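Local coordinates for flagellar biosynthesis protein FlaG (Helicobacter pylori, PDB 6JSX) that is a small flagellar protein that forms a two-chain assembly in the crystal and probably takes part in flagellar biosynthesis, at residues Y3-L7 and S54-V58; T23-F27 and V38-D42. Residues are numbered along the deposited sequence.

From the N terminus the chain runs through helix 4-21, turns at residues 23-25 into strand 26-30, reverses into strand 35-41, reverses again into strand 47-53 and ends in helix 54-72. Contact 1 brings the first turn of each helix together and so closes a large loop, with 46 residues between its segments, that holds all three strands of the antiparallel sheet. Contact 2 closes a smaller loop within it, the hairpin of strands 26-30 and 35-41. The two do not touch: their centres are 19 Å apart, on opposite sides of the chain's centre. Both, however, reach the second subunit.

Contact 1. Residues Y3-L7 and S54-V58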
ATOM      1  N   TYR A   3      -3.795 -14.945 -11.723  1.00109.58           N
ATOM      2  CA  TYR A   3      -3.552 -13.787 -10.863  1.00 92.69           C
ATOM      3  C   TYR A   3      -4.810 -13.287 -10.133  1.00 82.58           C
ATOM      4  O   TYR A   3      -4.716 -12.509  -9.166  1.00 66.53           O
ATOM      5  CB  TYR A   3      -2.981 -12.637 -11.711  1.00 86.02           C
ATOM      6  CG  TYR A   3      -1.580 -12.858 -12.252  1.00 78.87           C
ATOM      7  CD1 TYR A   3      -0.491 -12.920 -11.396  1.00 73.77           C
ATOM      8  CD2 TYR A   3      -1.343 -12.980 -13.616  1.00 85.19           C
ATOM      9  CE1 TYR A   3       0.797 -13.108 -11.875  1.00 80.64           C
ATOM     10  CE2 TYR A   3      -0.051 -13.174 -14.109  1.00 88.76           C
ATOM     11  CZ  TYR A   3       1.014 -13.236 -13.227  1.00 87.28           C
ATOM     12  OH  TYR A   3       2.301 -13.428 -13.681  1.00 87.38           O
ATOM     13  N   LYS A   4      -5.978 -13.715 -10.610  1.00 80.59           N
ATOM     14  CA  LYS A   4      -7.257 -13.249 -10.072  1.00 71.90           C
ATOM     15  C   LYS A   4      -7.533 -13.704  -8.629  1.00 82.29           C
ATOM     16  O   LYS A   4      -7.656 -12.846  -7.750  1.00 78.56           O
ATOM     17  CB  LYS A   4      -8.411 -13.594 -11.023  1.00 74.52           C
ATOM     18  CG  LYS A   4      -9.801 -13.222 -10.531  1.00 81.58           C
ATOM     19  CD  LYS A   4     -10.863 -13.717 -11.515  1.00 91.98           C
ATOM     20  CE  LYS A   4     -12.286 -13.366 -11.082  1.00 95.41           C
ATOM     21  NZ  LYS A   4     -13.304 -14.128 -11.880  1.00 98.52           N
ATOM     22  N   PRO A   5      -7.603 -15.040  -8.370  1.00 88.27           N
ATOM     23  CA  PRO A   5      -7.910 -15.500  -7.007  1.00 78.72           C
ATOM     24  C   PRO A   5      -7.027 -14.872  -5.931  1.00 67.22           C
ATOM     25  O   PRO A   5      -7.528 -14.463  -4.887  1.00 68.27           O
ATOM     26  CB  PRO A   5      -7.626 -17.006  -7.076  1.00 78.14           C
ATOM     27  CG  PRO A   5      -7.831 -17.360  -8.473  1.00 79.67           C
ATOM     28  CD  PRO A   5      -7.381 -16.184  -9.278  1.00 82.65           C
ATOM     29  N   LYS A   6      -5.731 -14.786  -6.194  1.00 62.21           N
ATOM     30  CA  LYS A   6      -4.791 -14.335  -5.176  1.00 63.49           C
ATOM     31  C   LYS A   6      -4.819 -12.839  -4.917  1.00 66.19           C
ATOM     32  O   LYS A   6      -4.674 -12.408  -3.769  1.00 66.02           O
ATOM     33  CB  LYS A   6      -3.375 -14.791  -5.508  1.00 58.05           C
ATOM     34  CG  LYS A   6      -3.246 -16.280  -5.460  1.00 62.62           C
ATOM     35  CD  LYS A   6      -1.800 -16.742  -5.529  1.00 72.43           C
ATOM     36  CE  LYS A   6      -1.743 -18.272  -5.609  1.00 70.17           C
ATOM     37  NZ  LYS A   6      -2.937 -18.878  -4.931  1.00 69.26           N
ATOM     38  N   LEU A   7      -4.993 -12.046  -5.972  1.00 70.01           N
ATOM     39  CA  LEU A   7      -5.086 -10.598  -5.795  1.00 65.09           C
ATOM     40  C   LEU A   7      -6.447 -10.229  -5.208  1.00 62.42           C
ATOM     41  O   LEU A   7      -6.576  -9.214  -4.516  1.00 54.09           O
ATOM     42  CB  LEU A   7      -4.799  -9.841  -7.100  1.00 65.14           C
ATOM     43  CG  LEU A   7      -3.322  -9.847  -7.527  1.00 64.59           C
ATOM     44  CD1 LEU A   7      -3.090  -9.087  -8.823  1.00 55.42           C
ATOM     45  CD2 LEU A   7      -2.406  -9.333  -6.405  1.00 52.10           C
ATOM     46  N   SER A  54      -1.865  -6.920 -13.087  1.00 63.52           N
ATOM     47  CA  SER A  54      -1.679  -8.177 -12.353  1.00 61.31           C
ATOM     48  C   SER A  54      -0.228  -8.555 -12.088  1.00 73.88           C
ATOM     49  O   SER A  54       0.169  -8.758 -10.944  1.00 68.70           O
ATOM     50  CB  SER A  54      -2.367  -9.336 -13.087  1.00 63.66           C
ATOM     51  OG  SER A  54      -3.770  -9.346 -12.891  1.00 68.81           O
ATOM     52  N   LYS A  55       0.559  -8.642 -13.150  1.00 64.26           N
ATOM     53  CA  LYS A  55       1.917  -9.153 -13.042  1.00 71.45           C
ATOM     54  C   LYS A  55       2.824  -8.232 -12.236  1.00 66.99           C
ATOM     55  O   LYS A  55       3.588  -8.687 -11.394  1.00 66.59           O
ATOM     56  CB  LYS A  55       2.494  -9.401 -14.438  1.00 75.14           C
ATOM     57  CG  LYS A  55       3.860 -10.064 -14.457  1.00 74.58           C
ATOM     58  CD  LYS A  55       4.135 -10.694 -15.809  1.00 75.90           C
ATOM     59  CE  LYS A  55       5.612 -11.017 -15.985  1.00 96.70           C
ATOM     60  NZ  LYS A  55       5.920 -11.544 -17.358  1.00100.17           N
ATOM     61  N   GLU A  56       2.733  -6.934 -12.479  1.00 65.59           N
ATOM     62  CA  GLU A  56       3.567  -5.986 -11.756  1.00 69.47           C
ATOM     63  C   GLU A  56       3.195  -5.953 -10.267  1.00 68.75           C
ATOM     64  O   GLU A  56       4.036  -5.671  -9.413  1.00 59.98           O
ATOM     65  CB  GLU A  56       3.477  -4.592 -12.397  1.00 72.89           C
ATOM     66  CG  GLU A  56       4.083  -4.515 -13.806  1.00 80.28           C
ATOM     67  CD  GLU A  56       3.863  -3.158 -14.476  1.00 97.47           C
ATOM     68  OE1 GLU A  56       2.840  -2.508 -14.177  1.00107.87           O
ATOM     69  OE2 GLU A  56       4.709  -2.733 -15.297  1.00101.21           O
ATOM     70  N   ALA A  57       1.937  -6.273  -9.969  1.00 71.34           N
ATOM     71  CA  ALA A  57       1.421  -6.245  -8.606  1.00 53.83           C
ATOM     72  C   ALA A  57       1.937  -7.413  -7.783  1.00 59.71           C
ATOM     73  O   ALA A  57       2.242  -7.275  -6.593  1.00 59.27           O
ATOM     74  CB  ALA A  57      -0.101  -6.251  -8.626  1.00 68.19           C
ATOM     75  N   VAL A  58       2.027  -8.574  -8.415  1.00 63.05           N
ATOM     76  CA  VAL A  58       2.493  -9.761  -7.716  1.00 64.99           C
ATOM     77  C   VAL A  58       3.994  -9.672  -7.413  1.00 64.20           C
ATOM     78  O   VAL A  58       4.441 -10.042  -6.322  1.00 55.33           O
ATOM     79  CB  VAL A  58       2.148 -11.030  -8.503  1.00 66.75           C
ATOM     80  CG1 VAL A  58       2.632 -12.267  -7.753  1.00 58.68           C
ATOM     81  CG2 VAL A  58       0.645 -11.091  -8.743  1.00 57.79           C
TER
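Here the two helices of this alpha-beta-beta-beta-alpha chain meet at their N-terminal ends: residues 3-7, at the start of helix 4-21, pack on the first turn of helix 54-72. The join is made by van der Waals packing of side chains on side chains and on backbone, and the two segments bury 289 Å² between them.

The aromatic part belongs to Tyr3. Its CA-to-CB bond points at the other helix, and the ring packs with one face over the backbone of the first turn of helix 54-72, at Ser54 C and Lys55 CA. Val58 CG2 approaches the same ring obliquely, 3.4 Å from Tyr3 CD1, while Tyr3 OH sits 3.8 Å from Lys55 CG.

The aliphatic part comes one turn later on the first helix. Leu7 N is hydrogen-bonded to Tyr3 O at 3.2 Å, so the two side chains come off successive turns and both face the partner. Leu7 CD1 lies 4.1 Å from Ala57 CB, and Leu7 CD2 lies 4.2 Å from Val58 CG2. Val58 thus touches both Tyr3 and Leu7, and it also packs on Phe72 of the second subunit.

Polar groups look elsewhere. Ser54 OG is hydrogen-bonded to Tyr29 OH, and Leu7 also packs on Tyr29, which ties this corner to strand 26-30. Within the contact the hydroxyl has carbon for a neighbour: Ser54 OG is 3.6 Å from Tyr3 CB.

Contact 2. Residues T23-F27 and V38-D42; sequences TDINF and VSVKD
This is the open end of an antiparallel beta hairpin, strands 26-30 and 35-41, its touching parts running 151° apart. Asn26 and Ser39 form a hydrogen-bonded pair with CA atoms 5.0 Å apart. Both backbone groups of each are satisfied: Asn26 N donates to Ser39 O at 2.9 Å, and Ser39 N to Asn26 O at 2.8 Å. Asn26 O also takes a CA-H...O contact from Val38 CA at 3.1 Å.

Before the strand, Asp24 centres an inverse gamma turn (phi/psi -63/79), closed by a weak bond from Ile25 N to Thr23 O, 2.6 Å. With chi1 t, Asp24 carries OD1 to Lys41 N, which donates to it at 3.3 Å and nearly straight, 173°. Lys41 O accepts from Arg50 NH1 of the second subunit.

Ile25 packs on two valines, CG2 to Val38 CG2 and CG1 to Val40 CG1, both 4.0 Å; Phe27 (chi1 m) sets CE2 4.0 Å from Val38 CB and packs against helix 4-21. Val38 and Val40 continue the sheet through backbone bonds to Arg50 and Val48.

A water bridges the paired polar side chains, hydrogen-bonded to Asn26 OD1 at 3.2 Å and to Ser39 OG at 3.1 Å.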
ATOM      1  N   THR A  23      -8.456   3.767   7.931  1.00 84.71           N
ATOM      2  CA  THR A  23      -7.876   4.549   6.832  1.00 89.12           C
ATOM      3  C   THR A  23      -8.617   4.320   5.513  1.00 80.08           C
ATOM      4  O   THR A  23      -8.596   3.213   4.962  1.00 77.97           O
ATOM      5  CB  THR A  23      -6.366   4.251   6.626  1.00 93.16           C
ATOM      6  OG1 THR A  23      -5.758   3.902   7.880  1.00 87.49           O
ATOM      7  CG2 THR A  23      -5.668   5.473   6.044  1.00 91.77           C
ATOM      8  N   ASP A  24      -9.266   5.369   5.014  1.00 76.33           N
ATOM      9  CA  ASP A  24      -9.995   5.289   3.750  1.00 84.96           C
ATOM     10  C   ASP A  24      -9.049   4.995   2.580  1.00 84.13           C
ATOM     11  O   ASP A  24      -8.657   5.907   1.830  1.00 82.39           O
ATOM     12  CB  ASP A  24     -10.794   6.576   3.490  1.00 93.00           C
ATOM     13  CG  ASP A  24     -11.611   6.521   2.188  1.00 91.50           C
ATOM     14  OD1 ASP A  24     -11.185   7.123   1.174  1.00 81.74           O
ATOM     15  OD2 ASP A  24     -12.684   5.877   2.178  1.00 95.29           O
ATOM     16  N   ILE A  25      -8.668   3.720   2.457  1.00 72.14           N
ATOM     17  CA  ILE A  25      -7.910   3.218   1.314  1.00 54.73           C
ATOM     18  C   ILE A  25      -8.502   1.895   0.895  1.00 50.45           C
ATOM     19  O   ILE A  25      -8.655   1.003   1.719  1.00 56.25           O
ATOM     20  CB  ILE A  25      -6.423   3.001   1.642  1.00 51.14           C
ATOM     21  CG1 ILE A  25      -5.814   4.283   2.240  1.00 45.99           C
ATOM     22  CG2 ILE A  25      -5.681   2.533   0.400  1.00 43.65           C
ATOM     23  CD1 ILE A  25      -4.305   4.343   2.259  1.00 42.32           C
ATOM     24  N   ASN A  26      -8.852   1.767  -0.381  1.00 54.86           N
ATOM     25  CA  ASN A  26      -9.504   0.549  -0.856  1.00 62.04           C
ATOM     26  C   ASN A  26      -8.724  -0.250  -1.902  1.00 58.14           C
ATOM     27  O   ASN A  26      -8.094   0.305  -2.795  1.00 51.03           O
ATOM     28  CB  ASN A  26     -10.912   0.850  -1.375  1.00 70.01           C
ATOM     29  CG  ASN A  26     -11.707  -0.411  -1.643  1.00 78.59           C
ATOM     30  OD1 ASN A  26     -11.902  -0.802  -2.796  1.00 73.13           O
ATOM     31  ND2 ASN A  26     -12.150  -1.075  -0.571  1.00 84.24           N
ATOM     32  N   PHE A  27      -8.788  -1.568  -1.790  1.00 59.87           N
ATOM     33  CA  PHE A  27      -8.119  -2.438  -2.742  1.00 54.21           C
ATOM     34  C   PHE A  27      -9.149  -3.339  -3.372  1.00 56.11           C
ATOM     35  O   PHE A  27     -10.163  -3.661  -2.755  1.00 57.82           O
ATOM     36  CB  PHE A  27      -7.043  -3.276  -2.039  1.00 51.46           C
ATOM     37  CG  PHE A  27      -5.912  -2.450  -1.479  1.00 57.99           C
ATOM     38  CD1 PHE A  27      -6.006  -1.892  -0.200  1.00 56.87           C
ATOM     39  CD2 PHE A  27      -4.763  -2.206  -2.240  1.00 52.95           C
ATOM     40  CE1 PHE A  27      -4.973  -1.110   0.320  1.00 54.49           C
ATOM     41  CE2 PHE A  27      -3.720  -1.424  -1.724  1.00 49.79           C
ATOM     42  CZ  PHE A  27      -3.828  -0.876  -0.435  1.00 51.53           C
ATOM     43  N   VAL A  38      -6.049   0.340  -6.306  1.00 59.73           N
ATOM     44  CA  VAL A  38      -6.099   1.031  -5.031  1.00 66.30           C
ATOM     45  C   VAL A  38      -6.849   2.348  -5.228  1.00 63.70           C
ATOM     46  O   VAL A  38      -6.607   3.072  -6.197  1.00 60.27           O
ATOM     47  CB  VAL A  38      -4.680   1.269  -4.452  1.00 61.17           C
ATOM     48  CG1 VAL A  38      -3.685   1.454  -5.558  1.00 66.02           C
ATOM     49  CG2 VAL A  38      -4.660   2.474  -3.515  1.00 52.15           C
ATOM     50  N   SER A  39      -7.785   2.646  -4.334  1.00 59.79           N
ATOM     51  CA  SER A  39      -8.566   3.858  -4.511  1.00 70.83           C
ATOM     52  C   SER A  39      -8.878   4.566  -3.205  1.00 60.31           C
ATOM     53  O   SER A  39      -9.242   3.944  -2.206  1.00 61.33           O
ATOM     54  CB  SER A  39      -9.850   3.584  -5.302  1.00 79.21           C
ATOM     55  OG  SER A  39     -10.762   2.818  -4.539  1.00 84.37           O
ATOM     56  N   VAL A  40      -8.731   5.888  -3.253  1.00 55.26           N
ATOM     57  CA  VAL A  40      -9.018   6.783  -2.143  1.00 59.55           C
ATOM     58  C   VAL A  40      -9.940   7.895  -2.653  1.00 60.48           C
ATOM     59  O   VAL A  40      -9.910   8.225  -3.835  1.00 61.57           O
ATOM     60  CB  VAL A  40      -7.704   7.381  -1.586  1.00 55.72           C
ATOM     61  CG1 VAL A  40      -6.818   6.283  -1.039  1.00 53.17           C
ATOM     62  CG2 VAL A  40      -6.953   8.107  -2.668  1.00 53.63           C
ATOM     63  N   LYS A  41     -10.778   8.456  -1.790  1.00 67.09           N
ATOM     64  CA  LYS A  41     -11.606   9.596  -2.202  1.00 71.90           C
ATOM     65  C   LYS A  41     -10.901  10.905  -1.867  1.00 70.40           C
ATOM     66  O   LYS A  41     -10.304  11.038  -0.793  1.00 77.14           O
ATOM     67  CB  LYS A  41     -13.007   9.543  -1.574  1.00 79.40           C
ATOM     68  CG  LYS A  41     -13.885   8.399  -2.105  1.00 92.97           C
ATOM     69  CD  LYS A  41     -15.341   8.546  -1.667  1.00107.17           C
ATOM     70  CE  LYS A  41     -16.262   7.566  -2.399  1.00112.69           C
ATOM     71  NZ  LYS A  41     -15.980   6.144  -2.041  1.00112.07           N
ATOM     72  N   ASP A  42     -10.956  11.865  -2.788  1.00 63.25           N
ATOM     73  CA  ASP A  42     -10.261  13.141  -2.606  1.00 72.64           C
ATOM     74  C   ASP A  42     -11.024  14.109  -1.704  1.00 77.40           C
ATOM     75  O   ASP A  42     -11.949  13.713  -0.993  1.00 74.65           O
ATOM     76  CB  ASP A  42      -9.956  13.800  -3.960  1.00 86.73           C
ATOM     77  CG  ASP A  42     -11.205  14.320  -4.668  1.00 95.85           C
ATOM     78  OD1 ASP A  42     -12.332  13.987  -4.247  1.00100.12           O
ATOM     79  OD2 ASP A  42     -11.052  15.057  -5.666  1.00 96.05           O
TER
HETATM   80  O   HOH W   1     -10.085  -0.083  -5.390  1.00 60.46           O